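Local coordinates for uncharacterized protein (Plasmodium falciparum, PDB 1ZSO) that is of unknown function but may bind zinc, at the interface of chains A and B. Sequence-based numbering; all coordinates share one arbitrary frame. Chains: chain A/B, hypothetical protein.

The interface of chains A and B. Residues chain A 33, 121-122; chain B 72, 75, 79.
B:Lys72 reaches across to chain A with two parts of its side chain, an apolar stem that lies against A:Leu33 and an amine that meets A:Asn121. The stem is extended as far as CE, with CG anti to the backbone N (chi1 178°), and CD comes to 3.5 Å from the CD2 methyl of A:Leu33, a tight carbon contact. The two side chains meet at a slant, and the contact is made by CD2. A bend at chi4 (-77°) then turns the amine off the line of the stem. There NZ donates a hydrogen bond of 3.1 Å to the side-chain amide oxygen OD1 of A:Asn121. The C=O...N angle of 131° and a donor lying in the carbonyl plane place the amine on a lone pair of that oxygen. The backbone O of B:Glu75 lies beside the same amide, 3.4 Å from OD1, with no hydrogen bond assigned. B:Tyr79 points toward A:Leu33 from the opposite direction. The CD2 methyl meets its ring obliquely, 4.0 Å from CE2 and beyond the ring's rim rather than over its face, so that tyrosine and lysine stem lie side by side before it. Within chain A, a weak bond of 3.3 Å from the backbone N of A:Leu33 to OD1 of A:Asn122 may help tie two loops together. Although the deposited dimer may not be the biological one, this small patch joins loops of its two copies, with a twin across the two-fold.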
loop_
_atom_site.group_PDB
_atom_site.type_symbol
_atom_site.label_atom_id
_atom_site.label_comp_id
_atom_site.label_asym_id
_atom_site.label_seq_id
_atom_site.Cartn_x
_atom_site.Cartn_y
_atom_site.Cartn_z
ATOM N N LEU A 33 -0.448 -8.272 -9.775
ATOM C CA LEU A 33 -0.494 -6.919 -9.262
ATOM C C LEU A 33 -1.736 -6.186 -9.721
ATOM O O LEU A 33 -1.874 -5.841 -10.896
ATOM C CB LEU A 33 0.760 -6.139 -9.664
ATOM C CG LEU A 33 0.943 -4.731 -9.110
ATOM C CD1 LEU A 33 1.101 -4.730 -7.609
ATOM C CD2 LEU A 33 2.211 -4.106 -9.770
ATOM N N ASN A 121 1.680 -6.909 -15.955
ATOM C CA ASN A 121 2.437 -7.843 -16.785
ATOM C C ASN A 121 2.770 -9.178 -16.139
ATOM O O ASN A 121 3.717 -9.845 -16.541
ATOM C CB ASN A 121 3.747 -7.243 -17.327
ATOM C CG ASN A 121 4.196 -6.001 -16.607
ATOM O OD1 ASN A 121 5.032 -6.062 -15.673
ATOM N ND2 ASN A 121 3.701 -4.837 -17.070
ATOM N N ASN A 122 2.004 -9.588 -15.156
ATOM C CA ASN A 122 2.225 -10.912 -14.633
ATOM C C ASN A 122 1.001 -11.868 -14.709
ATOM O O ASN A 122 0.753 -12.695 -13.854
ATOM C CB ASN A 122 3.024 -10.879 -13.298
ATOM C CG ASN A 122 2.306 -10.161 -12.125
ATOM O OD1 ASN A 122 1.648 -9.097 -12.234
ATOM N ND2 ASN A 122 2.522 -10.739 -10.950
ATOM N N LYS B 72 5.780 -0.615 -7.595
ATOM C CA LYS B 72 6.393 -0.950 -8.848
ATOM C C LYS B 72 6.344 0.354 -9.667
ATOM O O LYS B 72 5.304 0.750 -10.222
ATOM C CB LYS B 72 5.639 -2.099 -9.513
ATOM C CG LYS B 72 6.142 -2.526 -10.876
ATOM C CD LYS B 72 5.287 -3.670 -11.378
ATOM C CE LYS B 72 6.008 -4.540 -12.407
ATOM N NZ LYS B 72 6.054 -3.872 -13.748
ATOM N N GLU B 75 6.517 0.036 -15.662
ATOM C CA GLU B 75 6.139 -1.228 -16.306
ATOM C C GLU B 75 7.234 -2.314 -16.285
ATOM O O GLU B 75 6.979 -3.436 -16.676
ATOM C CB GLU B 75 5.648 -0.997 -17.752
ATOM C CG GLU B 75 6.710 -0.513 -18.771
ATOM C CD GLU B 75 6.528 0.972 -19.209
ATOM O OE1 GLU B 75 6.659 1.881 -18.319
ATOM O OE2 GLU B 75 6.277 1.208 -20.446
ATOM N N TYR B 79 10.485 -4.263 -8.078
ATOM C CA TYR B 79 9.610 -3.861 -6.986
ATOM C C TYR B 79 10.431 -3.143 -5.916
ATOM O O TYR B 79 11.516 -3.591 -5.554
ATOM C CB TYR B 79 8.892 -5.064 -6.381
ATOM C CG TYR B 79 7.750 -5.593 -7.244
ATOM C CD1 TYR B 79 7.989 -6.524 -8.258
ATOM C CD2 TYR B 79 6.422 -5.146 -7.050
ATOM C CE1 TYR B 79 6.933 -7.014 -9.078
ATOM C CE2 TYR B 79 5.360 -5.621 -7.847
ATOM C CZ TYR B 79 5.610 -6.554 -8.867
ATOM O OH TYR B 79 4.541 -7.070 -9.648
#